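Local coordinates for protein CEL44C (Paenibacillus polymyxa, PDB 2YIH) that hydrolyses beta-1,4-glucan backbones as a family 44 glycoside hydrolase, acting as an endo-glucanase and xyloglucanase, at residues 285-290 against 294-299; 307-312 against 370-375. The protein carries 8 engineered substitutions. All coordinates share one frame; numbering follows the deposited sequence.

How the interactions relate
Both contacts lie about 17 Å from the centre of the chain, on the same side, with their own centres 11 Å apart. Interaction 1 is only partly buried: it folds the loop after barrel strand 280-285 onto the return strand 294-295 of a small hairpin and the turn beyond, and its chemistry is polar, with a guanidinium held between carbonyls, a carboxylate and bound glucose. Interaction 2 is wholly buried and smaller, 194 against 450 Å², and joins two helices by apolar touches and one water. The two meet directly: I296 O probably accepts a hydrogen bond from R309 NH2, and A312 packs on I296, so the end of helix 303-311 packs behind the turn next to the sugar-binding R295.

Interaction 1: residues 285-290 against 294-299; sequences WYPEAM and IRITNE. With BGC (beta-D-glucopyranose), chain B.
The carboxylate of E288 overlaps one face of the R295 guanidinium: OE1 sits 3.1 Å above the plane and over its centre, with the two planes only 14° apart. OE1 lies 3.3 Å from NE, but no N-H points at it, so this stacked salt bridge rests on charge alone. The N-H groups are used at the edge instead. With CG anti to the backbone N (chi1 -174°), the R295 chain runs extended to the loop carbonyls, where NE donates to P287 O at 2.9 Å and 170°, and NH2 to Y286 O at 3.0 Å. Both carbonyl oxygens lie in the guanidinium plane, which fixes the rotation of the group. Its remaining nitrogen serves the ligand pocket: NH1 makes weak bonds to O2 and O3 of a beta-D-glucopyranose, while the same O2 donates to E288 OE2 at 2.7 Å. W326 NE1 also bonds to OE2, so sugar and protein both grip that oxygen. A leucine in place of R295 would probably leave the E288 carboxylate without its stacked positive charge, and the P287 and Y286 carbonyls and the sugar without these donors. Behind the polar group, I296 N donates to A289 O at 3.0 Å, and I296 CD1 meets P287 CB at 3.7 Å. M290 and R295 form an antiparallel non-hydrogen-bonded pair in the small hairpin of strands 290-291 and 294-295. This hairpin follows barrel strand 280-285 after a short loop, W285 bonding through its backbone to S358 on the adjacent strand 353-359, and helix 303-311 comes next in the chain.

Interaction 2: residues 307-312 against 370-375; sequences KARMQA and GIAMTD
The flat groups here, the R309 guanidinium and the D375 carboxylate, do not stack across the contact: R309 touches A372 through its aliphatic CG, 4.0 Å from A372 CB, and D375 reaches the other helix through water. The guanidinium N-H groups go elsewhere, NE to Y361 O, NH1 to S368 OG and V300 O, and NH2 to I296 O, which ties the head of R309 to nearby loops and to S368 of helix 367-382 itself. The setting is the outside of the eight-stranded parallel (TIM-type) barrel. Helix 303-311 belongs to the long connection from barrel strand 280-285 to 353-359, and helix 367-382 is in the beta-alpha-beta crossover from 353-359 to 387-390. Their short segments run almost parallel, 10° apart, with axes approaching to 8.4 Å. The small A372 at the closest point probably allows this: the CA atoms of M310 and A372 are 4.6 Å apart, and A372 CB points toward helix 303-311, reaching R309 O at 3.5 Å. Beside it, the M310 chain, bent at chi3 (-78°), brings SD to 4.0 Å from I371 CB, the two side chains crossing at a slant. I371 was modelled in two conformers, so the touches of its outer methyls are less certain. I371 also meets M452 of strand 446-453, which belongs to the nine-stranded sheet; the helix pair thus joins the barrel to the beta-rich domain. H436 NE2 from that sheet bonds to D375 OD1, while OD2 receives a water at 2.7 Å that also donates to M310 O at 2.6 Å.

Interaction 1: residues 285-290 against 294-299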
loop_
_atom_site.group_PDB
_atom_site.type_symbol
_atom_site.label_atom_id
_atom_site.label_comp_id
_atom_site.label_asym_id
_atom_site.label_seq_id
_atom_site.Cartn_x
_atom_site.Cartn_y
_atom_site.Cartn_z
ATOM N N TRP A 285 5.930 -3.370 3.211
ATOM C CA TRP A 285 6.348 -4.767 3.055
ATOM C C TRP A 285 7.108 -4.958 1.746
ATOM O O TRP A 285 6.508 -5.020 0.661
ATOM C CB TRP A 285 5.111 -5.662 3.101
ATOM C CG TRP A 285 5.412 -7.133 2.939
ATOM C CD1 TRP A 285 5.142 -7.900 1.851
ATOM C CD2 TRP A 285 5.924 -8.024 3.943
ATOM N NE1 TRP A 285 5.505 -9.219 2.093
ATOM C CE2 TRP A 285 5.985 -9.319 3.369
ATOM C CE3 TRP A 285 6.358 -7.852 5.269
ATOM C CZ2 TRP A 285 6.411 -10.453 4.101
ATOM C CZ3 TRP A 285 6.802 -8.997 5.995
ATOM C CH2 TRP A 285 6.854 -10.254 5.395
ATOM N N TYR A 286 8.439 -5.008 1.844
ATOM C CA TYR A 286 9.259 -5.357 0.703
ATOM C C TYR A 286 9.786 -6.756 0.973
ATOM O O TYR A 286 10.566 -6.962 1.923
ATOM C CB TYR A 286 10.402 -4.353 0.557
ATOM C CG TYR A 286 9.903 -2.952 0.333
ATOM C CD1 TYR A 286 9.328 -2.587 -0.884
ATOM C CD2 TYR A 286 9.922 -2.012 1.367
ATOM C CE1 TYR A 286 8.888 -1.296 -1.097
ATOM C CE2 TYR A 286 9.468 -0.712 1.152
ATOM C CZ TYR A 286 8.947 -0.390 -0.095
ATOM O OH TYR A 286 8.509 0.874 -0.342
ATOM N N PRO A 287 9.322 -7.739 0.192
ATOM C CA PRO A 287 9.723 -9.133 0.448
ATOM C C PRO A 287 11.238 -9.275 0.591
ATOM O O PRO A 287 12.001 -8.654 -0.182
ATOM C CB PRO A 287 9.199 -9.881 -0.796
ATOM C CG PRO A 287 7.939 -9.103 -1.181
ATOM C CD PRO A 287 8.276 -7.624 -0.849
ATOM N N GLU A 288 11.667 -10.023 1.613
ATOM C CA GLU A 288 13.057 -10.445 1.740
ATOM C C GLU A 288 13.301 -11.773 1.032
ATOM O O GLU A 288 14.432 -12.272 1.035
ATOM C CB GLU A 288 13.456 -10.564 3.216
ATOM C CG GLU A 288 13.448 -9.219 3.958
ATOM C CD GLU A 288 14.757 -8.437 3.818
ATOM O OE1 GLU A 288 15.596 -8.786 2.961
ATOM O OE2 GLU A 288 14.959 -7.477 4.588
ATOM N N ALA A 289 12.238 -12.374 0.513
ATOM C CA ALA A 289 12.324 -13.610 -0.280
ATOM C C ALA A 289 13.448 -13.596 -1.305
ATOM O O ALA A 289 13.616 -12.618 -2.079
ATOM C CB ALA A 289 10.984 -13.916 -0.935
ATOM N N MET A 290 14.226 -14.677 -1.281
ATOM C CA MET A 290 15.372 -14.880 -2.171
ATOM C C MET A 290 15.133 -16.023 -3.162
ATOM O O MET A 290 14.481 -17.014 -2.830
ATOM C CB MET A 290 16.606 -15.243 -1.341
ATOM C CG MET A 290 16.882 -14.292 -0.221
ATOM S SD MET A 290 17.816 -12.873 -0.792
ATOM C CE MET A 290 19.403 -13.240 -0.044
ATOM N N ILE A 294 19.385 -14.058 -5.060
ATOM C CA ILE A 294 19.010 -12.667 -5.304
ATOM C C ILE A 294 17.708 -12.332 -4.582
ATOM O O ILE A 294 16.745 -13.109 -4.638
ATOM C CB ILE A 294 18.856 -12.406 -6.830
ATOM C CG1 ILE A 294 20.226 -12.554 -7.529
ATOM C CG2 ILE A 294 18.255 -11.018 -7.101
ATOM C CD1 ILE A 294 20.156 -12.339 -9.010
ATOM N N ARG A 295 17.666 -11.178 -3.915
ATOM C CA ARG A 295 16.410 -10.752 -3.268
ATOM C C ARG A 295 15.426 -10.289 -4.339
ATOM O O ARG A 295 15.806 -9.501 -5.191
ATOM C CB ARG A 295 16.694 -9.601 -2.280
ATOM C CG ARG A 295 15.486 -9.194 -1.447
ATOM C CD ARG A 295 15.769 -7.910 -0.663
ATOM N NE ARG A 295 14.596 -7.477 0.075
ATOM C CZ ARG A 295 14.592 -6.494 0.967
ATOM N NH1 ARG A 295 15.726 -5.870 1.279
ATOM N NH2 ARG A 295 13.475 -6.202 1.620
ATOM N N ILE A 296 14.168 -10.749 -4.310
ATOM C CA ILE A 296 13.281 -10.460 -5.449
ATOM C C ILE A 296 13.049 -8.983 -5.728
ATOM O O ILE A 296 12.681 -8.598 -6.852
ATOM C CB ILE A 296 11.938 -11.210 -5.365
ATOM C CG1 ILE A 296 11.107 -10.731 -4.173
ATOM C CG2 ILE A 296 12.195 -12.722 -5.284
ATOM C CD1 ILE A 296 9.674 -11.308 -4.191
ATOM N N THR A 297 13.209 -8.147 -4.708
ATOM C CA THR A 297 12.951 -6.728 -4.879
ATOM C C THR A 297 14.160 -5.986 -5.459
ATOM O O THR A 297 14.041 -4.812 -5.809
ATOM C CB THR A 297 12.595 -6.069 -3.539
ATOM O OG1 THR A 297 13.572 -6.477 -2.570
ATOM C CG2 THR A 297 11.240 -6.536 -3.082
ATOM N N ASN A 298 15.303 -6.659 -5.557
ATOM C CA ASN A 298 16.558 -5.975 -5.951
ATOM C C ASN A 298 16.739 -5.883 -7.478
ATOM O O ASN A 298 17.132 -4.835 -8.017
ATOM C CB ASN A 298 17.784 -6.644 -5.303
ATOM C CG ASN A 298 17.966 -6.239 -3.849
ATOM O OD1 ASN A 298 18.672 -6.906 -3.081
ATOM N ND2 ASN A 298 17.333 -5.159 -3.459
ATOM N N GLU A 299 16.433 -6.974 -8.175
ATOM C CA GLU A 299 16.574 -7.030 -9.622
ATOM C C GLU A 299 15.786 -8.245 -10.126
ATOM O O GLU A 299 15.400 -9.109 -9.335
ATOM C CB GLU A 299 18.059 -7.152 -10.013
ATOM C CG GLU A 299 18.772 -8.338 -9.310
ATOM C CD GLU A 299 20.267 -8.437 -9.664
ATOM O OE1 GLU A 299 20.569 -8.629 -10.856
ATOM O OE2 GLU A 299 21.123 -8.388 -8.744
HETATM C C2 BGC B . 16.261 -4.118 4.711
HETATM C C3 BGC B . 16.439 -2.904 3.807
HETATM C C4 BGC B . 16.299 -1.590 4.612
HETATM C C5 BGC B . 17.285 -1.700 5.777
HETATM C C6 BGC B . 17.339 -0.478 6.688
HETATM C C1 BGC B . 17.190 -4.068 5.905
HETATM O O2 BGC B . 16.523 -5.350 4.020
HETATM O O3 BGC B . 15.399 -2.954 2.836
HETATM O O4 BGC B . 16.495 -0.427 3.766
HETATM O O5 BGC B . 16.978 -2.834 6.608
HETATM O O6 BGC B . 18.401 -0.666 7.625
#

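Interaction 2: residues 307-312 against 370-375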
loop_
_atom_site.group_PDB
_atom_site.type_symbol
_atom_site.label_atom_id
_atom_site.label_comp_id
_atom_site.label_asym_id
_atom_site.label_seq_id
_atom_site.Cartn_x
_atom_site.Cartn_y
_atom_site.Cartn_z
ATOM N N LYS A 307 11.096 -17.620 -10.225
ATOM C CA LYS A 307 10.217 -18.567 -9.549
ATOM C C LYS A 307 9.905 -18.120 -8.114
ATOM O O LYS A 307 8.757 -18.227 -7.638
ATOM C CB LYS A 307 10.842 -19.968 -9.566
ATOM C CG LYS A 307 10.826 -20.593 -10.972
ATOM C CD LYS A 307 11.575 -21.934 -10.910
ATOM C CE LYS A 307 11.785 -22.554 -12.277
ATOM N NZ LYS A 307 12.494 -23.854 -12.061
ATOM N N ALA A 308 10.933 -17.645 -7.398
ATOM C CA ALA A 308 10.741 -17.247 -6.007
ATOM C C ALA A 308 9.839 -16.021 -5.954
ATOM O O ALA A 308 9.011 -15.906 -5.054
ATOM C CB ALA A 308 12.075 -16.983 -5.318
ATOM N N ARG A 309 9.943 -15.146 -6.961
ATOM C CA ARG A 309 9.098 -13.938 -6.990
ATOM C C ARG A 309 7.636 -14.356 -7.095
ATOM O O ARG A 309 6.774 -13.815 -6.394
ATOM C CB ARG A 309 9.479 -13.043 -8.189
ATOM C CG ARG A 309 8.586 -11.794 -8.387
ATOM C CD ARG A 309 9.190 -10.818 -9.430
ATOM N NE ARG A 309 10.526 -10.364 -9.027
ATOM C CZ ARG A 309 11.695 -10.732 -9.581
ATOM N NH1 ARG A 309 11.743 -11.520 -10.672
ATOM N NH2 ARG A 309 12.835 -10.301 -9.032
ATOM N N MET A 310 7.341 -15.360 -7.923
ATOM C CA MET A 310 5.931 -15.757 -8.080
ATOM C C MET A 310 5.350 -16.548 -6.901
ATOM O O MET A 310 4.119 -16.571 -6.733
ATOM C CB MET A 310 5.738 -16.552 -9.379
ATOM C CG MET A 310 6.075 -15.680 -10.616
ATOM S SD MET A 310 5.775 -16.530 -12.198
ATOM C CE MET A 310 7.243 -17.542 -12.214
ATOM N N GLN A 311 6.215 -17.219 -6.125
ATOM C CA GLN A 311 5.790 -17.944 -4.924
ATOM C C GLN A 311 5.694 -17.021 -3.718
ATOM O O GLN A 311 4.889 -17.265 -2.834
ATOM C CB GLN A 311 6.764 -19.082 -4.580
ATOM C CG GLN A 311 6.806 -20.199 -5.650
ATOM C CD GLN A 311 5.404 -20.762 -5.979
ATOM O OE1 GLN A 311 4.548 -20.971 -5.086
ATOM N NE2 GLN A 311 5.168 -21.001 -7.250
ATOM N N ALA A 312 6.492 -15.957 -3.704
ATOM C CA ALA A 312 6.551 -15.056 -2.536
ATOM C C ALA A 312 5.203 -14.526 -1.991
ATOM O O ALA A 312 5.073 -14.306 -0.772
ATOM C CB ALA A 312 7.517 -13.878 -2.822
ATOM N N GLY A 370 4.539 -9.436 -13.045
ATOM C CA GLY A 370 3.115 -9.322 -13.368
ATOM C C GLY A 370 2.306 -10.413 -12.670
ATOM O O GLY A 370 1.248 -10.165 -12.089
ATOM N N ILE A 371 2.796 -11.638 -12.768
ATOM C CA ILE A 371 2.077 -12.734 -12.139
ATOM C C ILE A 371 2.093 -12.633 -10.612
ATOM O O ILE A 371 1.056 -12.853 -9.952
ATOM C CB ILE A 371 2.576 -14.094 -12.637
ATOM C CG1 ILE A 371 2.230 -14.244 -14.112
ATOM C CG2 ILE A 371 1.944 -15.246 -11.819
ATOM C CD1 ILE A 371 2.752 -15.507 -14.711
ATOM N N ALA A 372 3.220 -12.254 -10.034
ATOM C CA ALA A 372 3.251 -12.035 -8.579
ATOM C C ALA A 372 2.167 -11.038 -8.160
ATOM O O ALA A 372 1.405 -11.310 -7.228
ATOM C CB ALA A 372 4.640 -11.562 -8.118
ATOM N N MET A 373 2.031 -9.933 -8.899
ATOM C CA MET A 373 1.080 -8.904 -8.532
ATOM C C MET A 373 -0.343 -9.307 -8.803
ATOM O O MET A 373 -1.249 -8.900 -8.080
ATOM C CB MET A 373 1.391 -7.589 -9.257
ATOM C CG MET A 373 2.527 -6.834 -8.625
ATOM S SD MET A 373 2.120 -6.258 -6.951
ATOM C CE MET A 373 1.054 -4.832 -7.215
ATOM N N THR A 374 -0.581 -10.099 -9.840
ATOM C CA THR A 374 -1.907 -10.590 -10.089
ATOM C C THR A 374 -2.353 -11.488 -8.925
ATOM O O THR A 374 -3.526 -11.519 -8.562
ATOM C CB THR A 374 -1.930 -11.303 -11.436
ATOM O OG1 THR A 374 -1.415 -10.405 -12.440
ATOM C CG2 THR A 374 -3.322 -11.724 -11.779
ATOM N N ASP A 375 -1.393 -12.188 -8.326
ATOM C CA ASP A 375 -1.740 -13.033 -7.180
ATOM C C ASP A 375 -1.958 -12.113 -5.937
ATOM O O ASP A 375 -2.946 -12.228 -5.222
ATOM C CB ASP A 375 -0.648 -14.090 -6.918
ATOM C CG ASP A 375 -1.138 -15.243 -6.038
ATOM O OD1 ASP A 375 -2.340 -15.298 -5.742
ATOM O OD2 ASP A 375 -0.293 -16.065 -5.613
HETATM O O HOH W 1 2.056 -17.456 -5.506
#